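Local coordinates for B-cell lymphoma 3 protein (Homo sapiens, PDB 1K1B) that regulates transcription of NF-kappa-B target genes, binding p50 and p52 homodimers through its ankyrin repeat domain, inhibiting nuclear translocation of p50 in the cytoplasm and activating transcription in the nucleus, at residues A[145-150]-A[179-184]. Numbering follows the deposited sequence.
Sequences VDIKSG and QMYSGS
G150 O is gripped from three directions. Two waters donate to it, each at 3.0 Å from G150 O, and M180 CA sends a nearly straight CA-H...O contact to it at 3.5 Å. Both waters also donate to Q179 O, so they bridge the two backbones. The segments are successive finger loops of the ankyrin repeat stack, leading into helix 153-159 and helix 186-192. M180 to G183 form a type I turn at the second loop's tip, and Y181 reaches from it to the first. Its CG lies beside the backbone N and anti to the carbonyl carbon (chi1 -75°), and the ring extends across to 147-150. There Y181 OH donates to I147 O at 2.7 Å, in the carbonyl plane and on a lone pair. G150 CA sits over one ring face as a CH-pi contact, 3.9 Å from the centroid of the Y181 ring and 26° off its normal, toward the rim. The first loop is braced from within by an Asx motif. S149 N-H donates to D146 OD2 at 3.0 Å, from above the carboxylate plane (48° out). G150 N donates to D146 O at 2.9 Å, closing the turn.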
ATOM      1  N   VAL A 145       5.090  -3.620  -9.633  1.00 15.01           N
ATOM      2  CA  VAL A 145       5.961  -2.519 -10.024  1.00 16.30           C
ATOM      3  C   VAL A 145       5.162  -1.340 -10.555  1.00 17.16           C
ATOM      4  O   VAL A 145       4.470  -1.441 -11.574  1.00 17.19           O
ATOM      5  CB  VAL A 145       6.990  -2.969 -11.080  1.00 16.58           C
ATOM      6  CG1 VAL A 145       7.802  -1.789 -11.589  1.00 17.13           C
ATOM      7  CG2 VAL A 145       7.901  -4.058 -10.502  1.00 15.79           C
ATOM      8  N   ASP A 146       5.239  -0.234  -9.832  1.00 17.74           N
ATOM      9  CA  ASP A 146       4.581   1.006 -10.227  1.00 18.39           C
ATOM     10  C   ASP A 146       5.323   1.647 -11.408  1.00 18.58           C
ATOM     11  O   ASP A 146       6.549   1.593 -11.477  1.00 17.72           O
ATOM     12  CB  ASP A 146       4.543   1.966  -9.041  1.00 18.82           C
ATOM     13  CG  ASP A 146       5.927   2.378  -8.582  1.00 19.66           C
ATOM     14  OD1 ASP A 146       6.694   1.501  -8.140  1.00 22.46           O
ATOM     15  OD2 ASP A 146       6.344   3.559  -8.641  1.00 22.02           O
ATOM     16  N   ILE A 147       4.584   2.259 -12.334  1.00 18.65           N
ATOM     17  CA  ILE A 147       5.201   2.847 -13.527  1.00 19.02           C
ATOM     18  C   ILE A 147       6.197   3.983 -13.226  1.00 19.11           C
ATOM     19  O   ILE A 147       7.317   3.974 -13.735  1.00 18.91           O
ATOM     20  CB  ILE A 147       4.123   3.295 -14.543  1.00 19.22           C
ATOM     21  CG1 ILE A 147       3.276   2.087 -14.976  1.00 19.51           C
ATOM     22  CG2 ILE A 147       4.777   3.975 -15.759  1.00 19.68           C
ATOM     23  CD1 ILE A 147       2.126   2.417 -15.923  1.00 19.90           C
ATOM     24  N   LYS A 148       5.799   4.932 -12.383  1.00 19.24           N
ATOM     25  CA  LYS A 148       6.671   6.054 -12.042  1.00 19.77           C
ATOM     26  C   LYS A 148       8.087   5.615 -11.664  1.00 19.85           C
ATOM     27  O   LYS A 148       9.045   5.930 -12.368  1.00 19.88           O
ATOM     28  CB  LYS A 148       6.054   6.918 -10.937  1.00 19.97           C
ATOM     29  CG  LYS A 148       6.986   7.960 -10.382  1.00 21.41           C
ATOM     30  CD  LYS A 148       6.296   9.301 -10.297  1.00 22.13           C
ATOM     31  CE  LYS A 148       5.840   9.628  -8.897  1.00 24.69           C
ATOM     32  NZ  LYS A 148       5.979  11.097  -8.652  1.00 24.76           N
ATOM     33  N   SER A 149       8.205   4.830 -10.592  1.00 19.94           N
ATOM     34  CA  SER A 149       9.517   4.465 -10.044  1.00 19.46           C
ATOM     35  C   SER A 149      10.153   3.190 -10.602  1.00 19.00           C
ATOM     36  O   SER A 149      11.368   3.012 -10.505  1.00 19.24           O
ATOM     37  CB  SER A 149       9.446   4.369  -8.509  1.00 20.12           C
ATOM     38  OG  SER A 149       8.893   3.123  -8.096  1.00 20.80           O
ATOM     39  N   GLY A 150       9.338   2.290 -11.149  1.00 18.03           N
ATOM     40  CA  GLY A 150       9.833   1.016 -11.651  1.00 16.95           C
ATOM     41  C   GLY A 150      10.389   0.086 -10.572  1.00 16.44           C
ATOM     42  O   GLY A 150      11.112  -0.863 -10.877  1.00 16.16           O
ATOM     43  N   GLN A 179      14.711  -5.886 -10.356  1.00 15.35           N
ATOM     44  CA  GLN A 179      15.536  -4.765 -10.799  1.00 15.41           C
ATOM     45  C   GLN A 179      14.687  -3.551 -11.172  1.00 15.48           C
ATOM     46  O   GLN A 179      13.568  -3.690 -11.678  1.00 14.41           O
ATOM     47  CB  GLN A 179      16.367  -5.155 -12.028  1.00 15.53           C
ATOM     48  CG  GLN A 179      17.341  -6.303 -11.845  1.00 16.27           C
ATOM     49  CD  GLN A 179      17.885  -6.781 -13.180  1.00 18.18           C
ATOM     50  OE1 GLN A 179      18.877  -6.235 -13.684  1.00 19.69           O
ATOM     51  NE2 GLN A 179      17.210  -7.758 -13.785  1.00 18.67           N
ATOM     52  N   MET A 180      15.235  -2.359 -10.943  1.00 16.14           N
ATOM     53  CA  MET A 180      14.587  -1.132 -11.374  1.00 16.86           C
ATOM     54  C   MET A 180      14.868  -0.947 -12.855  1.00 16.38           C
ATOM     55  O   MET A 180      15.527  -1.774 -13.483  1.00 16.51           O
ATOM     56  CB  MET A 180      15.146   0.067 -10.610  1.00 17.75           C
ATOM     57  CG  MET A 180      15.461  -0.214  -9.168  1.00 20.73           C
ATOM     58  SD  MET A 180      15.930   1.258  -8.254  1.00 28.35           S
ATOM     59  CE  MET A 180      17.426   1.629  -9.007  1.00 25.43           C
ATOM     60  N   TYR A 181      14.381   0.149 -13.412  1.00 16.48           N
ATOM     61  CA  TYR A 181      14.568   0.430 -14.827  1.00 16.18           C
ATOM     62  C   TYR A 181      16.051   0.381 -15.227  1.00 16.41           C
ATOM     63  O   TYR A 181      16.417  -0.154 -16.280  1.00 16.66           O
ATOM     64  CB  TYR A 181      13.983   1.805 -15.144  1.00 16.23           C
ATOM     65  CG  TYR A 181      12.465   1.846 -15.191  1.00 16.07           C
ATOM     66  CD1 TYR A 181      11.748   0.913 -15.918  1.00 17.48           C
ATOM     67  CD2 TYR A 181      11.758   2.841 -14.526  1.00 16.72           C
ATOM     68  CE1 TYR A 181      10.357   0.960 -15.976  1.00 18.15           C
ATOM     69  CE2 TYR A 181      10.376   2.901 -14.580  1.00 17.31           C
ATOM     70  CZ  TYR A 181       9.682   1.960 -15.302  1.00 18.67           C
ATOM     71  OH  TYR A 181       8.309   2.023 -15.354  1.00 20.11           O
ATOM     72  N   SER A 182      16.889   0.933 -14.367  1.00 16.40           N
ATOM     73  CA  SER A 182      18.326   1.047 -14.606  1.00 17.05           C
ATOM     74  C   SER A 182      19.064  -0.279 -14.475  1.00 17.32           C
ATOM     75  O   SER A 182      20.269  -0.356 -14.744  1.00 17.66           O
ATOM     76  CB  SER A 182      18.908   1.987 -13.579  1.00 16.90           C
ATOM     77  OG  SER A 182      18.733   1.428 -12.290  1.00 18.34           O
ATOM     78  N   GLY A 183      18.366  -1.306 -14.011  1.00 16.75           N
ATOM     79  CA  GLY A 183      18.982  -2.609 -13.839  1.00 17.24           C
ATOM     80  C   GLY A 183      19.550  -2.869 -12.448  1.00 17.03           C
ATOM     81  O   GLY A 183      20.060  -3.948 -12.183  1.00 17.01           O
ATOM     82  N   SER A 184      19.455  -1.884 -11.561  1.00 17.54           N
ATOM     83  CA  SER A 184      19.930  -2.041 -10.183  1.00 17.53           C
ATOM     84  C   SER A 184      18.932  -2.809  -9.321  1.00 17.36           C
ATOM     85  O   SER A 184      17.719  -2.627  -9.445  1.00 17.14           O
ATOM     86  CB  SER A 184      20.200  -0.683  -9.541  1.00 17.87           C
ATOM     87  OG  SER A 184      21.360  -0.071 -10.091  1.00 19.09           O
TER
HETATM   88  O   HOH W   1      11.743  -2.367 -13.338  1.00 19.20           O
HETATM   89  O   HOH W   2      11.427  -3.515  -9.520  1.00 22.11           O